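PDB 3DXL: long form salivary protein D7L1 from Aedes aegypti, which binds and sequesters host biogenic amines and cysteinyl and other leukotrienes in two separate pockets, so modulating blood feeding by female mosquitoes. Local coordinates for residues K78-P81 with S82-E85; F154-C157 with E158-Y162. All blocks are in the same frame, centred on the assembly; numbering follows the deposited sequence.

Interaction 1: K78-P81 with S82-E85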
loop_
_atom_site.group_PDB
_atom_site.type_symbol
_atom_site.label_atom_id
_atom_site.label_comp_id
_atom_site.label_asym_id
_atom_site.label_seq_id
_atom_site.Cartn_x
_atom_site.Cartn_y
_atom_site.Cartn_z
ATOM N N LYS A 78 -6.897 18.230 8.318
ATOM C CA LYS A 78 -5.874 19.271 8.160
ATOM C C LYS A 78 -5.228 19.214 6.773
ATOM O O LYS A 78 -5.013 20.245 6.134
ATOM C CB LYS A 78 -4.816 19.139 9.251
ATOM C CG LYS A 78 -3.714 20.185 9.207
ATOM C CD LYS A 78 -2.728 19.964 10.341
ATOM C CE LYS A 78 -1.782 21.140 10.504
ATOM N NZ LYS A 78 -0.805 20.888 11.598
ATOM N N ALA A 79 -4.938 17.998 6.318
ATOM C CA ALA A 79 -4.332 17.784 5.005
ATOM C C ALA A 79 -5.322 18.003 3.865
ATOM O O ALA A 79 -4.934 18.408 2.766
ATOM C CB ALA A 79 -3.734 16.391 4.920
ATOM N N TYR A 80 -6.606 17.731 4.121
ATOM C CA TYR A 80 -7.633 17.830 3.084
ATOM C C TYR A 80 -8.862 18.643 3.514
ATOM O O TYR A 80 -9.946 18.082 3.710
ATOM C CB TYR A 80 -8.043 16.431 2.592
ATOM C CG TYR A 80 -6.875 15.662 2.026
ATOM C CD1 TYR A 80 -6.434 15.894 0.726
ATOM C CD2 TYR A 80 -6.184 14.741 2.809
ATOM C CE1 TYR A 80 -5.345 15.217 0.208
ATOM C CE2 TYR A 80 -5.092 14.052 2.302
ATOM C CZ TYR A 80 -4.683 14.301 1.006
ATOM O OH TYR A 80 -3.600 13.630 0.500
ATOM N N PRO A 81 -8.699 19.976 3.663
ATOM C CA PRO A 81 -9.828 20.835 4.071
ATOM C C PRO A 81 -11.043 20.742 3.153
ATOM O O PRO A 81 -12.171 20.942 3.608
ATOM C CB PRO A 81 -9.252 22.263 4.030
ATOM C CG PRO A 81 -7.915 22.156 3.382
ATOM C CD PRO A 81 -7.450 20.744 3.496
ATOM N N SER A 82 -10.821 20.454 1.876
ATOM C CA SER A 82 -11.911 20.354 0.911
ATOM C C SER A 82 -12.787 19.105 1.085
ATOM O O SER A 82 -13.866 19.014 0.495
ATOM C CB SER A 82 -11.362 20.410 -0.519
ATOM O OG SER A 82 -10.625 19.236 -0.835
ATOM N N LEU A 83 -12.319 18.145 1.883
ATOM C CA LEU A 83 -13.010 16.857 2.018
ATOM C C LEU A 83 -13.844 16.724 3.288
ATOM O O LEU A 83 -14.329 15.640 3.615
ATOM C CB LEU A 83 -12.010 15.700 1.919
ATOM C CG LEU A 83 -11.226 15.574 0.610
ATOM C CD1 LEU A 83 -10.314 14.361 0.680
ATOM C CD2 LEU A 83 -12.121 15.475 -0.613
ATOM N N GLY A 84 -14.014 17.838 3.991
ATOM C CA GLY A 84 -14.832 17.837 5.192
ATOM C C GLY A 84 -15.403 19.193 5.533
ATOM O O GLY A 84 -14.879 20.230 5.123
ATOM N N GLU A 85 -16.494 19.152 6.286
ATOM C CA GLU A 85 -17.094 20.324 6.901
ATOM C C GLU A 85 -16.729 20.217 8.378
ATOM O O GLU A 85 -16.976 19.188 9.003
ATOM C CB GLU A 85 -18.607 20.276 6.691
ATOM C CG GLU A 85 -19.397 21.484 7.161
ATOM C CD GLU A 85 -20.861 21.394 6.762
ATOM O OE1 GLU A 85 -21.202 20.560 5.898
ATOM O OE2 GLU A 85 -21.672 22.169 7.309
#

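Interaction 2: F154-C157 with E158-Y162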
loop_
_atom_site.group_PDB
_atom_site.type_symbol
_atom_site.label_atom_id
_atom_site.label_comp_id
_atom_site.label_asym_id
_atom_site.label_seq_id
_atom_site.Cartn_x
_atom_site.Cartn_y
_atom_site.Cartn_z
ATOM N N PHE A 154 5.977 1.131 -10.293
ATOM C CA PHE A 154 7.331 1.274 -10.828
ATOM C C PHE A 154 7.366 2.346 -11.921
ATOM O O PHE A 154 8.267 3.186 -11.936
ATOM C CB PHE A 154 7.848 -0.062 -11.381
ATOM C CG PHE A 154 8.205 -1.091 -10.327
ATOM C CD1 PHE A 154 9.440 -1.733 -10.395
ATOM C CD2 PHE A 154 7.323 -1.466 -9.318
ATOM C CE1 PHE A 154 9.801 -2.699 -9.467
ATOM C CE2 PHE A 154 7.692 -2.454 -8.379
ATOM C CZ PHE A 154 8.930 -3.069 -8.461
ATOM N N GLU A 155 6.397 2.314 -12.832
ATOM C CA GLU A 155 6.321 3.320 -13.887
ATOM C C GLU A 155 6.101 4.717 -13.343
ATOM O O GLU A 155 6.678 5.673 -13.850
ATOM C CB GLU A 155 5.267 2.952 -14.914
ATOM C CG GLU A 155 5.672 1.736 -15.694
ATOM C CD GLU A 155 4.713 1.383 -16.796
ATOM O OE1 GLU A 155 3.760 2.153 -17.058
ATOM O OE2 GLU A 155 4.931 0.321 -17.413
ATOM N N PHE A 156 5.262 4.849 -12.314
ATOM C CA PHE A 156 5.082 6.141 -11.655
ATOM C C PHE A 156 6.434 6.719 -11.219
ATOM O O PHE A 156 6.732 7.881 -11.500
ATOM C CB PHE A 156 4.115 6.010 -10.464
ATOM C CG PHE A 156 4.266 7.111 -9.436
ATOM C CD1 PHE A 156 3.864 8.418 -9.714
ATOM C CD2 PHE A 156 4.849 6.841 -8.205
ATOM C CE1 PHE A 156 4.056 9.425 -8.774
ATOM C CE2 PHE A 156 5.024 7.849 -7.257
ATOM C CZ PHE A 156 4.629 9.139 -7.547
ATOM N N CYS A 157 7.245 5.909 -10.541
ATOM C CA CYS A 157 8.545 6.366 -10.065
ATOM C C CYS A 157 9.488 6.657 -11.235
ATOM O O CYS A 157 10.151 7.708 -11.271
ATOM C CB CYS A 157 9.167 5.337 -9.129
ATOM S SG CYS A 157 8.242 5.090 -7.592
ATOM N N GLU A 158 9.535 5.734 -12.193
ATOM C CA GLU A 158 10.387 5.906 -13.377
ATOM C C GLU A 158 10.083 7.229 -14.068
ATOM O O GLU A 158 10.999 7.940 -14.490
ATOM C CB GLU A 158 10.127 4.795 -14.373
ATOM C CG GLU A 158 10.678 3.455 -13.982
ATOM C CD GLU A 158 10.340 2.386 -14.996
ATOM O OE1 GLU A 158 9.438 2.594 -15.826
ATOM O OE2 GLU A 158 10.986 1.325 -14.971
ATOM N N ASN A 159 8.795 7.555 -14.201
ATOM C CA ASN A 159 8.412 8.759 -14.926
ATOM C C ASN A 159 8.778 10.030 -14.173
ATOM O O ASN A 159 9.048 11.059 -14.793
ATOM C CB ASN A 159 6.927 8.730 -15.267
ATOM C CG ASN A 159 6.573 7.653 -16.269
ATOM O OD1 ASN A 159 7.452 7.053 -16.905
ATOM N ND2 ASN A 159 5.283 7.407 -16.435
ATOM N N LYS A 160 8.812 9.955 -12.850
ATOM C CA LYS A 160 9.211 11.073 -12.021
ATOM C C LYS A 160 10.713 11.337 -12.113
ATOM O O LYS A 160 11.147 12.483 -12.223
ATOM C CB LYS A 160 8.797 10.776 -10.579
ATOM C CG LYS A 160 9.069 11.844 -9.567
ATOM C CD LYS A 160 8.405 11.483 -8.248
ATOM C CE LYS A 160 8.776 12.469 -7.163
ATOM N NZ LYS A 160 8.246 12.013 -5.855
ATOM N N TYR A 161 11.513 10.273 -12.079
ATOM C CA TYR A 161 12.961 10.437 -11.961
ATOM C C TYR A 161 13.721 10.316 -13.279
ATOM O O TYR A 161 14.813 10.870 -13.403
ATOM C CB TYR A 161 13.526 9.498 -10.890
ATOM C CG TYR A 161 12.966 9.835 -9.530
ATOM C CD1 TYR A 161 13.410 10.963 -8.835
ATOM C CD2 TYR A 161 11.963 9.060 -8.953
ATOM C CE1 TYR A 161 12.879 11.295 -7.604
ATOM C CE2 TYR A 161 11.429 9.393 -7.709
ATOM C CZ TYR A 161 11.892 10.507 -7.046
ATOM O OH TYR A 161 11.363 10.838 -5.811
ATOM N N TYR A 162 13.140 9.599 -14.239
ATOM C CA TYR A 162 13.744 9.373 -15.563
ATOM C C TYR A 162 12.689 9.690 -16.627
ATOM O O TYR A 162 12.237 8.802 -17.341
ATOM C CB TYR A 162 14.257 7.920 -15.678
ATOM C CG TYR A 162 15.236 7.583 -14.591
ATOM C CD1 TYR A 162 16.600 7.828 -14.762
ATOM C CD2 TYR A 162 14.804 7.054 -13.371
ATOM C CE1 TYR A 162 17.503 7.557 -13.753
ATOM C CE2 TYR A 162 15.688 6.785 -12.354
ATOM C CZ TYR A 162 17.040 7.034 -12.550
ATOM O OH TYR A 162 17.912 6.756 -11.539
#

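Interaction 1: K78-P81 with S82-E85
Tyr80 O accepts the amide of Leu83 at 3.0 Å (Leu83 N to Tyr80 O, N-H...O angle 162°), closing a short turn of 3-10 type through Pro81 and Ser82 just after helix 71-79 has ended. The donor stands well above the plane of the carbonyl, 51° out of it, in keeping with a tight i to i+3 turn. Tyr80 is the first residue to leave helical geometry, and the proline ring after it, which turns its CB outward, sits on the exposed side of the bend. Under the turn the side chains of Tyr80 and Leu83 lie side by side and point the same way. The leucine touches with one methyl: Leu83 CD1 rests 3.6 Å from Tyr80 CB and 3.9 Å from Tyr80 CG, at the root of the phenol and oblique to its ring. Both residues place CG beside the backbone N (chi1 -61° for Leu83), a shared setting that lets the two side chains run alongside each other. Beyond this pair, the Tyr80 ring meets His129 edge to face and also touches Leu138, while Leu83 packs on His129 and Leu134. Glu85 then takes the N-cap position of helix 86-97. Together these features make a short 3-10 link, Pro81 to Leu83, between helix 71-79 and helix 86-97 of the N-terminal PBP/GOBP domain, its apolar side turned to helix 132-142 and its proline side to the surface.

Interaction 2: F154-C157 with E158-Y162
Cys157 O is gripped by two amides, firmly by Tyr161 N at 3.0 Å and weakly by Lys160 N at 3.1 Å, the latter bent to 122° at the hydrogen. The Tyr161 N-H lies nearly along the C=O axis; Lys160 N also reaches Phe156 O, so its hydrogen is shared between two carbonyls near the end of helix 153-161. One turn earlier the bonding is regular: Glu158 N meets Phe154 O at 2.9 Å in the carbonyl plane. Glu158 keeps CG beside its own backbone N (chi1 -73°), which folds CG over that same carbonyl, 3.2 Å from Phe154 O, before the extended chain carries the carboxylate onward. Its OE1 passes 3.9 Å from Glu155 CG. The two carboxylate planes are nearly parallel, 8° apart, and the closest charged oxygens, Glu155 OE2 and Glu158 OE1, stay 5.3 Å from each other. Asn159 sets its amide carbon CG 3.1 Å from Glu155 O. The aliphatic chain of Lys160 lies against one face of the Tyr161 ring, with CG 3.8 Å above the plane and offset toward the rim. Outside the segment, Arg176 forms a salt bridge with Glu158 OE1, Arg169 donates to Asn159 OD1, and a disulfide joins Cys157 to Cys192 of helix 184-196. Helical bonding and the disulfide probably help hold the backbone from which Glu158 presents its carboxylate to the noradrenaline site, and the neighbouring Arg176 would be expected to favour the charged form of that carboxylate.

Overall arrangement
Interaction 1 and interaction 2 belong to the two PBP/GOBP domains of this long-form D7 protein, the first N-terminal and the second C-terminal. Their centres lie 29 Å apart and their nearest atoms about 12 Å, without touching. Each is near a different pocket. In residues 78-85, the Leu83 side chain is about 8 Å from that of Gly130 and about 10 Å from that of Trp37, both leukotriene E4-binding residues; residues 154-162 include Glu158 of the noradrenaline site, and the Phe154 side chain comes within about 3 Å of that of Glu268. Lipids bind in the N-terminal pocket and biogenic amines in the C-terminal one, with one contact on each side.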